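Local coordinates for D-glyceraldehyde dehydrogenase (NADP(+)) (PDB 5IZD), which catalyses the NADP-dependent oxidation of D-glyceraldehyde to glycerate in the non-phosphorylated Entner-Doudoroff pathway of a thermoacidophilic archaeon, at residues H129-Q134 and V475-K480; A252-W257 and Y412-D417; R427-E432 and T448-T453. One frame throughout, in Å; residues are numbered along the deposited sequence. Where two conformers were deposited one is given.

Interaction 1: H129-Q134 and V475-K480; sequences HRKIFQ and VDYSGK
Arg130 lies across Asp476 as an antiparallel non-hydrogen-bonded pair, and its side chain, followed outward, shows how one chain can meet both backbone and charge. CB rests 3.6 Å from Val475 O. CG touches that same carbonyl oxygen and begins to approach Asp476 OD2, which CD also passes. The chain is extended from CG to NE, and here contact becomes a salt bridge: NE donates to Asp476 OD2 over 2.7 Å, and NH2 reaches the same oxygen at 3.1 Å. The grip is therefore side-on but to one atom, with OD2 in the guanidinium plane and the carboxylate turned 75° to it. NH1, the remaining nitrogen, bonds to Thr126 OG1. The other carboxylate oxygen is also doubly held, since Asp476 OD1 accepts from Ser478 OG and, in an Asx turn, from Ser478 N.

Beyond the paired residues, Tyr477 N donates to His129 O over 2.8 Å. CG of Tyr477 sits between its backbone N and carbonyl carbon (chi1 50°), 3.4 Å from that same oxygen, and His129 O stands 3.2 Å above the ring plane, over its centre. At the ring's far end Tyr477 OH accepts from Lys131 NZ (3.1 Å), an ammonium that also forms a salt bridge with Glu426 of the third subunit. Val475 CG2 meets the edge of the Phe133 ring. Two backbone bonds between Lys131 and Val475 complete the antiparallel pairing in the projecting beta arm by which aldehyde dehydrogenase subunits oligomerise, and Val475 extends the sheet into a strand of the second subunit.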
# COMPACT_ATOMS: atom_id res chain seq x y z
N HIS A 129 11.40 -11.32 19.22
CA HIS A 129 11.53 -10.11 20.03
C HIS A 129 12.31 -8.99 19.33
O HIS A 129 13.02 -8.24 19.98
CB HIS A 129 12.11 -10.46 21.39
CG HIS A 129 11.13 -11.09 22.31
ND1 HIS A 129 10.62 -12.35 22.08
CD2 HIS A 129 10.51 -10.63 23.42
CE1 HIS A 129 9.76 -12.66 23.04
NE2 HIS A 129 9.67 -11.63 23.86
N ARG A 130 12.16 -8.94 18.01
CA ARG A 130 12.72 -7.92 17.15
C ARG A 130 11.65 -7.42 16.18
O ARG A 130 10.85 -8.22 15.66
CB ARG A 130 13.89 -8.48 16.36
CG ARG A 130 15.18 -8.52 17.15
CD ARG A 130 16.27 -9.26 16.39
NE ARG A 130 17.47 -9.31 17.20
CZ ARG A 130 18.67 -9.67 16.76
NH1 ARG A 130 18.87 -10.07 15.51
NH2 ARG A 130 19.68 -9.68 17.61
N LYS A 131 11.65 -6.13 15.94
CA LYS A 131 10.82 -5.50 14.88
C LYS A 131 11.67 -4.50 14.12
O LYS A 131 12.70 -4.02 14.61
CB LYS A 131 9.57 -4.80 15.46
CG LYS A 131 8.55 -5.74 16.15
CD LYS A 131 7.88 -6.68 15.15
CE LYS A 131 6.90 -7.69 15.73
NZ LYS A 131 7.58 -8.75 16.54
N ILE A 132 11.23 -4.17 12.92
CA ILE A 132 11.86 -3.13 12.10
C ILE A 132 10.81 -2.03 11.82
O ILE A 132 9.81 -2.28 11.18
CB ILE A 132 12.45 -3.75 10.84
CG1 ILE A 132 13.50 -4.79 11.21
CG2 ILE A 132 13.10 -2.66 9.95
CD1 ILE A 132 13.97 -5.60 10.02
N PHE A 133 11.03 -0.85 12.36
CA PHE A 133 10.10 0.26 12.20
C PHE A 133 10.58 1.09 11.01
O PHE A 133 11.75 1.54 10.96
CB PHE A 133 10.00 1.07 13.48
CG PHE A 133 9.49 0.28 14.63
CD1 PHE A 133 8.14 0.03 14.77
CD2 PHE A 133 10.37 -0.34 15.53
CE1 PHE A 133 7.67 -0.79 15.80
CE2 PHE A 133 9.90 -1.10 16.58
CZ PHE A 133 8.54 -1.33 16.72
N GLN A 134 9.70 1.32 10.05
CA GLN A 134 10.09 2.18 8.93
C GLN A 134 9.33 3.48 8.95
O GLN A 134 8.17 3.48 8.71
CB GLN A 134 9.91 1.41 7.64
CG GLN A 134 10.79 0.18 7.65
CD GLN A 134 10.61 -0.70 6.46
OE1 GLN A 134 9.49 -0.98 6.04
NE2 GLN A 134 11.71 -1.15 5.91
N VAL A 475 14.88 -2.84 16.32
CA VAL A 475 14.90 -2.86 17.77
C VAL A 475 14.90 -4.31 18.23
O VAL A 475 14.13 -5.10 17.71
CB VAL A 475 13.67 -2.15 18.38
CG1 VAL A 475 13.75 -2.21 19.90
CG2 VAL A 475 13.61 -0.67 17.97
N ASP A 476 15.76 -4.63 19.20
CA ASP A 476 15.75 -5.92 19.91
C ASP A 476 15.26 -5.67 21.33
O ASP A 476 15.90 -5.03 22.11
CB ASP A 476 17.14 -6.53 19.92
CG ASP A 476 17.17 -7.99 20.49
OD1 ASP A 476 16.65 -8.21 21.61
OD2 ASP A 476 17.74 -8.89 19.85
N TYR A 477 14.14 -6.25 21.68
CA TYR A 477 13.58 -6.14 23.02
C TYR A 477 13.43 -7.50 23.74
O TYR A 477 12.60 -7.67 24.63
CB TYR A 477 12.25 -5.46 22.95
CG TYR A 477 11.28 -6.01 21.95
CD1 TYR A 477 11.27 -5.52 20.64
CD2 TYR A 477 10.33 -7.00 22.30
CE1 TYR A 477 10.39 -6.01 19.70
CE2 TYR A 477 9.42 -7.48 21.38
CZ TYR A 477 9.45 -6.96 20.08
OH TYR A 477 8.57 -7.36 19.11
N SER A 478 14.26 -8.46 23.39
CA SER A 478 14.32 -9.73 24.12
C SER A 478 14.68 -9.54 25.60
O SER A 478 14.23 -10.36 26.40
CB SER A 478 15.31 -10.69 23.45
OG SER A 478 16.63 -10.26 23.66
N GLY A 479 15.49 -8.51 25.91
CA GLY A 479 16.09 -8.30 27.22
C GLY A 479 17.10 -9.40 27.67
O GLY A 479 17.45 -9.48 28.83
N LYS A 480 17.57 -10.22 26.73
CA LYS A 480 18.39 -11.40 26.99
C LYS A 480 19.79 -11.16 26.36
O LYS A 480 19.94 -10.27 25.52
CB LYS A 480 17.73 -12.66 26.40
CG LYS A 480 16.49 -13.18 27.14

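Interaction 2: A252-W257 and Y412-D417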
# COMPACT_ATOMS: atom_id res chain seq x y z
N ALA A 252 5.87 13.89 -27.63
CA ALA A 252 4.72 13.02 -27.60
C ALA A 252 4.22 12.61 -28.98
O ALA A 252 3.88 13.50 -29.80
CB ALA A 252 3.60 13.69 -26.83
N PRO A 253 4.20 11.29 -29.27
CA PRO A 253 3.52 10.89 -30.49
C PRO A 253 2.00 10.94 -30.33
O PRO A 253 1.47 10.52 -29.30
CB PRO A 253 3.99 9.43 -30.69
CG PRO A 253 4.17 8.88 -29.30
CD PRO A 253 4.59 10.12 -28.45
N PHE A 254 1.34 11.38 -31.39
CA PHE A 254 -0.11 11.44 -31.50
C PHE A 254 -0.55 10.43 -32.58
O PHE A 254 -0.36 10.67 -33.79
CB PHE A 254 -0.52 12.86 -31.86
CG PHE A 254 -1.96 13.17 -31.58
CD1 PHE A 254 -2.96 12.71 -32.43
CD2 PHE A 254 -2.33 13.88 -30.45
CE1 PHE A 254 -4.29 12.99 -32.17
CE2 PHE A 254 -3.65 14.14 -30.18
CZ PHE A 254 -4.64 13.70 -31.04
N MET A 255 -1.20 9.34 -32.14
CA MET A 255 -1.46 8.20 -33.02
C MET A 255 -2.96 8.04 -33.27
O MET A 255 -3.73 7.93 -32.33
CB MET A 255 -0.88 6.94 -32.34
CG MET A 255 0.65 6.95 -32.25
SD MET A 255 1.32 5.75 -31.05
CE MET A 255 0.94 6.60 -29.52
N VAL A 256 -3.37 8.00 -34.53
CA VAL A 256 -4.77 7.94 -34.90
C VAL A 256 -4.92 6.72 -35.81
O VAL A 256 -4.53 6.72 -36.97
CB VAL A 256 -5.20 9.23 -35.64
CG1 VAL A 256 -6.69 9.19 -35.98
CG2 VAL A 256 -4.86 10.48 -34.77
N TRP A 257 -5.48 5.67 -35.23
CA TRP A 257 -5.67 4.41 -35.97
C TRP A 257 -6.84 4.59 -36.94
O TRP A 257 -7.59 5.58 -36.84
CB TRP A 257 -5.85 3.26 -34.99
CG TRP A 257 -5.75 1.95 -35.65
CD1 TRP A 257 -6.75 1.01 -35.78
CD2 TRP A 257 -4.59 1.40 -36.33
NE1 TRP A 257 -6.29 -0.07 -36.48
CE2 TRP A 257 -4.98 0.13 -36.82
CE3 TRP A 257 -3.29 1.83 -36.53
CZ2 TRP A 257 -4.09 -0.71 -37.53
CZ3 TRP A 257 -2.42 1.05 -37.25
CH2 TRP A 257 -2.82 -0.23 -37.74
N TYR A 412 -0.50 9.86 -27.17
CA TYR A 412 -1.94 9.94 -27.46
C TYR A 412 -2.31 8.88 -28.47
O TYR A 412 -1.58 8.68 -29.44
CB TYR A 412 -2.37 11.33 -28.01
CG TYR A 412 -2.02 12.47 -27.07
CD1 TYR A 412 -0.79 13.05 -27.10
CD2 TYR A 412 -2.95 12.96 -26.16
CE1 TYR A 412 -0.44 14.10 -26.25
CE2 TYR A 412 -2.61 14.01 -25.25
CZ TYR A 412 -1.35 14.56 -25.30
OH TYR A 412 -0.96 15.53 -24.41
N LEU A 413 -3.45 8.25 -28.27
CA LEU A 413 -3.90 7.17 -29.17
C LEU A 413 -5.41 7.28 -29.39
O LEU A 413 -6.13 7.29 -28.40
CB LEU A 413 -3.58 5.82 -28.51
CG LEU A 413 -4.12 4.55 -29.20
CD1 LEU A 413 -3.54 4.39 -30.59
CD2 LEU A 413 -3.81 3.34 -28.31
N PHE A 414 -5.88 7.27 -30.62
CA PHE A 414 -7.30 7.23 -30.90
C PHE A 414 -7.62 5.97 -31.68
O PHE A 414 -7.11 5.77 -32.77
CB PHE A 414 -7.74 8.48 -31.66
CG PHE A 414 -7.92 9.66 -30.75
CD1 PHE A 414 -6.82 10.30 -30.21
CD2 PHE A 414 -9.19 10.04 -30.31
CE1 PHE A 414 -6.97 11.32 -29.28
CE2 PHE A 414 -9.35 11.06 -29.40
CZ PHE A 414 -8.24 11.68 -28.86
N THR A 415 -8.47 5.14 -31.10
CA THR A 415 -8.87 3.89 -31.71
C THR A 415 -10.06 3.35 -30.94
O THR A 415 -10.22 3.72 -29.78
CB THR A 415 -7.75 2.80 -31.59
OG1 THR A 415 -8.12 1.63 -32.31
CG2 THR A 415 -7.50 2.39 -30.15
N LYS A 416 -10.81 2.44 -31.55
CA LYS A 416 -11.93 1.75 -30.92
C LYS A 416 -11.55 0.28 -30.71
O LYS A 416 -12.37 -0.49 -30.20
CB LYS A 416 -13.20 1.88 -31.78
N ASP A 417 -10.33 -0.14 -31.05
CA ASP A 417 -10.00 -1.58 -30.96
C ASP A 417 -9.44 -1.89 -29.57
O ASP A 417 -8.37 -1.37 -29.21
CB ASP A 417 -9.01 -1.97 -32.03
CG ASP A 417 -8.66 -3.46 -32.05
OD1 ASP A 417 -8.81 -4.22 -31.07
OD2 ASP A 417 -8.20 -3.84 -33.11
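Tyr412 meets Phe254 in neighbouring parallel strands of the alpha/beta catalytic domain, where 252-256 and 410-414 lie side by side in a mixed sheet, flanked by strands 284-290 and 432-435 respectively. Tyr412 N donates to Pro253 O and Tyr412 O accepts from Met255 N. On the face carrying Phe254, Tyr412 CB sits 3.5 Å from Phe254 CD2; the two ring planes are 27° apart but slid so far that they scarcely overlap. CE1 of Tyr412 reaches Ala252 CB, and its OH bonds to Ile282 O, beside the active-site Cys281 assigned by similarity. Leu413 turns to the other face, its CD1 against Met255 CB, while its CA makes a CA-H...O contact with Met255 O (3.3 Å). Phe414 returns to the first face: CE1 lies 3.8 Å from Phe254 CZ, completing an aromatic cluster that helix 262-274 covers. The Phe414 backbone continues the pairing, N to Met255 O and O to Trp257 N. Thr415 then runs alongside Trp257, both side chains pointing the same way, with OG1 also bonded to Asp259. Past the sheet an ST turn leads toward helix 418-427, whose N-cap is Asp417: Asp417 N donates to Thr415 OG1 over 3.1 Å, in a nearly straight bond of 169°.

Interaction 3: R427-E432 and T448-T453; sequences RIRFGE and TGFRMT
Phe450 wedges into loop 427-432 beside Arg429, and this is the close-fitting half of the contact. Its CE2 stands 3.6 Å above the plane of the Arg429 guanidinium, over the centre, and the two flat groups are inclined at 49°. One face of the ring lies against Arg429 CA, while its edge meets the peptide between Phe430 and Gly431, with CE1 3.4 Å from Phe430 O and Gly431 N in the ring plane. The guanidinium so covered is also tied down, since Arg429 NH2 bonds to Pro138 O of the second subunit. Close by, Gly431 CA comes within 3.8 Å of Gly449 CA and points a CA-H at Thr448 O, an approach that relies on Gly431 having no side chain on that side.

Loop 427-432 links helix 418-427 to strand 432-435 in the catalytic domain, and it bends through an inverse gamma turn centred on Arg429. The carbonyl of that residue receives Arg451, whose bend at chi3 (-58°) sets NE off the line of the chain: NH1 and NH2 each donate to Arg429 O at 3.0 Å, end-on. An alanine at this position would probably leave Arg429 O without either donor and Tyr407 O without its bond from NH2, so that the two loops would be held together less firmly here.

Arg451 is partly exposed, and its approach to Phe430 is the looser one: NH2 sits over one face of the ring, offset toward the rim, 3.5 Å from Phe430 CE1, but the guanidinium centre is farther away and any cation-pi attraction is at most weak. Toward strand 432-435 the spacing widens too, and Glu432 N is 4.3 Å from Thr448 O.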
# COMPACT_ATOMS: atom_id res chain seq x y z
N ARG A 427 3.07 -1.73 -24.55
CA ARG A 427 4.04 -1.66 -25.64
C ARG A 427 4.47 -0.18 -25.95
O ARG A 427 5.55 0.04 -26.53
CB ARG A 427 3.52 -2.41 -26.87
CG ARG A 427 3.44 -3.95 -26.72
CD ARG A 427 4.78 -4.58 -27.08
NE ARG A 427 5.02 -5.94 -26.59
CZ ARG A 427 5.88 -6.79 -27.14
NH1 ARG A 427 6.56 -6.47 -28.22
NH2 ARG A 427 6.06 -7.99 -26.60
N ILE A 428 3.64 0.81 -25.55
CA ILE A 428 3.98 2.26 -25.70
C ILE A 428 4.73 2.65 -24.46
O ILE A 428 4.14 2.81 -23.37
CB ILE A 428 2.74 3.19 -25.90
CG1 ILE A 428 1.97 2.83 -27.18
CG2 ILE A 428 3.13 4.66 -25.90
CD1 ILE A 428 2.65 3.29 -28.43
N ARG A 429 6.04 2.81 -24.64
CA ARG A 429 6.93 2.94 -23.51
C ARG A 429 7.05 4.39 -23.19
O ARG A 429 8.15 4.97 -23.34
CB ARG A 429 8.26 2.31 -23.83
CG ARG A 429 8.19 0.80 -24.01
CD ARG A 429 8.21 0.07 -22.68
NE ARG A 429 9.50 0.14 -22.05
CZ ARG A 429 9.76 -0.29 -20.81
NH1 ARG A 429 8.81 -0.84 -20.07
NH2 ARG A 429 10.97 -0.17 -20.30
N PHE A 430 5.92 4.98 -22.78
CA PHE A 430 5.83 6.41 -22.41
C PHE A 430 5.19 6.46 -21.04
O PHE A 430 4.44 5.54 -20.68
CB PHE A 430 5.01 7.20 -23.43
CG PHE A 430 5.82 7.59 -24.61
CD1 PHE A 430 6.18 6.63 -25.56
CD2 PHE A 430 6.29 8.88 -24.75
CE1 PHE A 430 7.01 6.95 -26.63
CE2 PHE A 430 7.12 9.22 -25.81
CZ PHE A 430 7.47 8.25 -26.76
N GLY A 431 5.52 7.50 -20.29
CA GLY A 431 4.99 7.66 -18.92
C GLY A 431 3.50 7.93 -18.88
O GLY A 431 2.83 7.49 -17.93
N GLU A 432 2.98 8.60 -19.90
CA GLU A 432 1.54 8.85 -20.01
C GLU A 432 1.00 8.50 -21.40
O GLU A 432 1.57 8.93 -22.42
CB GLU A 432 1.17 10.31 -19.67
CG GLU A 432 1.70 10.75 -18.34
CD GLU A 432 1.40 12.19 -17.99
OE1 GLU A 432 1.42 12.44 -16.76
OE2 GLU A 432 1.26 13.10 -18.88
N THR A 448 5.40 11.37 -15.07
CA THR A 448 6.74 10.82 -15.14
C THR A 448 6.96 10.33 -16.57
O THR A 448 6.07 10.38 -17.42
CB THR A 448 6.84 9.63 -14.09
OG1 THR A 448 8.21 9.26 -13.88
CG2 THR A 448 6.06 8.42 -14.57
N GLY A 449 8.14 9.80 -16.83
CA GLY A 449 8.39 9.19 -18.11
C GLY A 449 9.63 8.37 -18.18
O GLY A 449 10.31 8.18 -17.17
N PHE A 450 9.90 7.89 -19.38
CA PHE A 450 11.03 7.01 -19.67
C PHE A 450 12.13 7.80 -20.36
O PHE A 450 11.90 8.92 -20.86
CB PHE A 450 10.61 5.84 -20.62
CG PHE A 450 9.61 4.90 -20.03
CD1 PHE A 450 8.29 5.26 -19.92
CD2 PHE A 450 10.01 3.65 -19.52
CE1 PHE A 450 7.36 4.41 -19.32
CE2 PHE A 450 9.10 2.78 -18.92
CZ PHE A 450 7.77 3.15 -18.85
N ARG A 451 13.32 7.19 -20.43
CA ARG A 451 14.42 7.68 -21.24
C ARG A 451 14.82 9.11 -20.76
O ARG A 451 15.05 9.31 -19.60
CB ARG A 451 14.10 7.53 -22.71
CG ARG A 451 14.10 6.04 -23.13
CD ARG A 451 13.76 5.79 -24.56
NE ARG A 451 12.44 6.32 -24.98
CZ ARG A 451 11.23 5.77 -24.70
NH1 ARG A 451 11.10 4.66 -23.93
NH2 ARG A 451 10.13 6.34 -25.17
N MET A 452 14.81 10.12 -21.62
CA MET A 452 15.35 11.42 -21.21
C MET A 452 14.38 12.29 -20.45
O MET A 452 14.69 13.47 -20.21
CB MET A 452 15.95 12.20 -22.41
CG MET A 452 17.20 11.60 -23.06
SD MET A 452 18.51 11.19 -21.91
CE MET A 452 18.94 12.87 -21.40
N THR A 453 13.26 11.76 -19.98
CA THR A 453 12.24 12.51 -19.32
C THR A 453 12.73 13.07 -17.97
O THR A 453 12.33 14.14 -17.56
CB THR A 453 10.96 11.68 -19.04
OG1 THR A 453 10.42 11.10 -20.26
CG2 THR A 453 9.88 12.57 -18.34

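Interactions 2 and 3 belong to one catalytic domain and touch, Pro253 CD meeting Phe430 CE2 at 3.8 Å; interaction 1 lies in the oligomerisation arm, its centre about 42 Å from that of interaction 3. Interaction 2 is sheet core, joined by backbone bonds and aromatic packing. In interaction 3, between loops at a subunit boundary, arginine side chains replace the strand pairing. Interaction 1, peripheral in the chain but largely buried by other subunits, combines strand pairing with a salt bridge. Helix 418-427 starts beside interaction 2 and ends at interaction 3, and in the third subunit it supplies Phe422, Glu423 and Glu426 to interaction 1. Asn472 of the second subunit bonds to Gly431 O in interaction 3.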